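Long-range contact in beta-hexosaminidase (PDB 6JTJ), which probably cleaves terminal beta-1,4-linked N-acetylglucosamine from peptide-linked peptidoglycan fragments during cell-wall recycling, as a family 3 glycoside hydrolase: residues H211-G216 against V260-V265. Sequence-based numbering, arbitrary orientation.
Sequences HFPGHG and VVYPQV. With NAG (2-acetamido-2-deoxy-beta-D-glucopyranose), chain I.
Beside the active site, at the C-terminal end of the family 3 TIM-like barrel strands, the Lys-His-Phe-Pro-Gly-His motif leaving strand 208-212 meets the loop that follows the neighbouring parallel strand 254-257, with Tyr262 and Val260 reaching across to Pro213, Gly214 and His215. Tyr262 OH donates to Gly214 O at 2.6 Å, a short bond in which the hydroxyl oxygen lies above the carbonyl plane, 56° out of it. The tyrosine ring is covered on both faces. Pro213, which follows a cis peptide bond, lays CG over one of them in a CH-pi contact, displaced toward the rim and closest to CZ (3.5 Å); Val260 CG1, from the tyrosine's own segment, lies against the opposite face, also toward the rim. Trp276 of helix 274-284 adds an edge-to-face ring contact to Tyr262. Two residues beyond Pro213, Val260 CG2 sits over the centre of the His215 imidazole and covers one face of that ring in a second CH-pi contact. Val260 CG2 reaches it because CG1 takes the place anti to the backbone N (chi1 170°), which leaves CG2 beside that N. The same turn presents the sugar-binding histidine: Asp168 accepts hydrogen bonds from both His211 ND1 and the backbone N of His215, consistent with orienting the His211 ring, whose NE2 lies 2.9 Å from O3 of the bound N-acetylglucosamine in a nearly straight hydrogen bond (164°).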
loop_
_atom_site.group_PDB
_atom_site.type_symbol
_atom_site.label_atom_id
_atom_site.label_comp_id
_atom_site.label_asym_id
_atom_site.label_seq_id
_atom_site.Cartn_x
_atom_site.Cartn_y
_atom_site.Cartn_z
ATOM N N HIS C 211 -9.346 -7.334 -5.887
ATOM C CA HIS C 211 -8.260 -8.208 -6.315
ATOM C C HIS C 211 -8.672 -9.610 -5.921
ATOM O O HIS C 211 -8.741 -9.928 -4.746
ATOM C CB HIS C 211 -6.952 -7.813 -5.633
ATOM C CG HIS C 211 -6.590 -6.382 -5.834
ATOM N ND1 HIS C 211 -7.200 -5.352 -5.145
ATOM C CD2 HIS C 211 -5.677 -5.802 -6.647
ATOM C CE1 HIS C 211 -6.670 -4.203 -5.513
ATOM N NE2 HIS C 211 -5.750 -4.447 -6.426
ATOM N N PHE C 212 -8.981 -10.432 -6.918
ATOM C CA PHE C 212 -9.574 -11.746 -6.705
ATOM C C PHE C 212 -8.639 -12.634 -5.898
ATOM O O PHE C 212 -7.454 -12.714 -6.220
ATOM C CB PHE C 212 -9.839 -12.427 -8.051
ATOM C CG PHE C 212 -10.409 -13.808 -7.923
ATOM C CD1 PHE C 212 -11.781 -13.991 -7.783
ATOM C CD2 PHE C 212 -9.590 -14.904 -7.940
ATOM C CE1 PHE C 212 -12.316 -15.243 -7.650
ATOM C CE2 PHE C 212 -10.125 -16.186 -7.825
ATOM C CZ PHE C 212 -11.483 -16.356 -7.687
ATOM N N PRO C 213 -9.166 -13.368 -4.909
ATOM C CA PRO C 213 -10.537 -13.515 -4.462
ATOM C C PRO C 213 -10.943 -12.600 -3.300
ATOM O O PRO C 213 -12.019 -12.819 -2.701
ATOM C CB PRO C 213 -10.560 -14.963 -3.994
ATOM C CG PRO C 213 -9.210 -15.129 -3.372
ATOM C CD PRO C 213 -8.276 -14.288 -4.181
ATOM N N GLY C 214 -10.145 -11.568 -3.013
ATOM C CA GLY C 214 -10.499 -10.583 -1.978
ATOM C C GLY C 214 -9.309 -10.201 -1.130
ATOM O O GLY C 214 -8.760 -11.025 -0.417
ATOM N N HIS C 215 -8.914 -8.939 -1.227
ATOM C CA HIS C 215 -7.718 -8.410 -0.569
ATOM C C HIS C 215 -8.057 -7.693 0.750
ATOM O O HIS C 215 -7.163 -7.189 1.445
ATOM C CB HIS C 215 -7.058 -7.412 -1.530
ATOM C CG HIS C 215 -5.588 -7.212 -1.323
ATOM N ND1 HIS C 215 -5.042 -6.856 -0.106
ATOM C CD2 HIS C 215 -4.552 -7.258 -2.198
ATOM C CE1 HIS C 215 -3.731 -6.722 -0.230
ATOM N NE2 HIS C 215 -3.405 -6.964 -1.489
ATOM N N GLY C 216 -9.332 -7.600 1.075
ATOM C CA GLY C 216 -9.755 -6.749 2.169
ATOM C C GLY C 216 -9.401 -7.176 3.587
ATOM O O GLY C 216 -9.416 -6.351 4.492
ATOM N N VAL C 260 -1.733 -12.562 -2.495
ATOM C CA VAL C 260 -2.092 -12.949 -1.145
ATOM C C VAL C 260 -2.193 -14.471 -1.137
ATOM O O VAL C 260 -2.736 -15.054 -2.073
ATOM C CB VAL C 260 -3.467 -12.351 -0.746
ATOM C CG1 VAL C 260 -3.964 -12.939 0.565
ATOM C CG2 VAL C 260 -3.390 -10.838 -0.636
ATOM N N VAL C 261 -1.707 -15.093 -0.067
ATOM C CA VAL C 261 -1.829 -16.534 0.115
ATOM C C VAL C 261 -2.991 -16.824 1.035
ATOM O O VAL C 261 -3.152 -16.164 2.070
ATOM C CB VAL C 261 -0.549 -17.149 0.722
ATOM C CG1 VAL C 261 -0.673 -18.658 0.790
ATOM C CG2 VAL C 261 0.655 -16.781 -0.109
ATOM N N TYR C 262 -3.808 -17.794 0.642
ATOM C CA TYR C 262 -4.956 -18.223 1.413
ATOM C C TYR C 262 -4.705 -19.704 1.754
ATOM O O TYR C 262 -5.224 -20.588 1.073
ATOM C CB TYR C 262 -6.246 -18.063 0.593
ATOM C CG TYR C 262 -6.462 -16.652 0.057
ATOM C CD1 TYR C 262 -5.781 -16.193 -1.059
ATOM C CD2 TYR C 262 -7.367 -15.787 0.662
ATOM C CE1 TYR C 262 -5.981 -14.912 -1.547
ATOM C CE2 TYR C 262 -7.552 -14.498 0.190
ATOM C CZ TYR C 262 -6.864 -14.072 -0.927
ATOM O OH TYR C 262 -7.061 -12.805 -1.386
ATOM N N PRO C 263 -3.922 -19.971 2.817
ATOM C CA PRO C 263 -3.409 -21.334 3.069
ATOM C C PRO C 263 -4.446 -22.429 3.203
ATOM O O PRO C 263 -4.174 -23.560 2.831
ATOM C CB PRO C 263 -2.627 -21.191 4.368
ATOM C CG PRO C 263 -2.266 -19.749 4.425
ATOM C CD PRO C 263 -3.459 -19.036 3.856
ATOM N N GLN C 264 -5.638 -22.121 3.680
ATOM C CA GLN C 264 -6.674 -23.150 3.741
ATOM C C GLN C 264 -7.144 -23.617 2.371
ATOM O O GLN C 264 -7.819 -24.639 2.274
ATOM C CB GLN C 264 -7.880 -22.671 4.556
ATOM C CG GLN C 264 -7.611 -22.599 6.050
ATOM C CD GLN C 264 -8.898 -22.596 6.848
ATOM O OE1 GLN C 264 -9.779 -23.424 6.626
ATOM N NE2 GLN C 264 -9.036 -21.633 7.752
ATOM N N VAL C 265 -6.868 -22.841 1.324
ATOM C CA VAL C 265 -7.273 -23.222 -0.026
ATOM C C VAL C 265 -6.060 -23.650 -0.835
ATOM O O VAL C 265 -6.153 -24.570 -1.626
ATOM C CB VAL C 265 -8.027 -22.077 -0.737
ATOM C CG1 VAL C 265 -8.348 -22.437 -2.188
ATOM C CG2 VAL C 265 -9.314 -21.739 0.004
HETATM C C1 NAG I . -1.175 -3.754 -8.389
HETATM C C2 NAG I . -2.346 -3.040 -7.698
HETATM C C3 NAG I . -3.565 -3.047 -8.589
HETATM C C4 NAG I . -3.223 -2.532 -9.986
HETATM C C5 NAG I . -2.133 -3.368 -10.627
HETATM C C6 NAG I . -1.661 -2.742 -11.943
HETATM C C7 NAG I . -2.990 -3.069 -5.280
HETATM C C8 NAG I . -2.859 -1.604 -5.289
HETATM N N2 NAG I . -2.717 -3.659 -6.450
HETATM O O1 NAG I . 0.058 -3.338 -7.831
HETATM O O3 NAG I . -4.572 -2.271 -7.981
HETATM O O4 NAG I . -4.356 -2.496 -10.817
HETATM O O5 NAG I . -1.021 -3.413 -9.758
HETATM O O6 NAG I . -1.066 -1.466 -11.771
HETATM O O7 NAG I . -3.289 -3.671 -4.235
#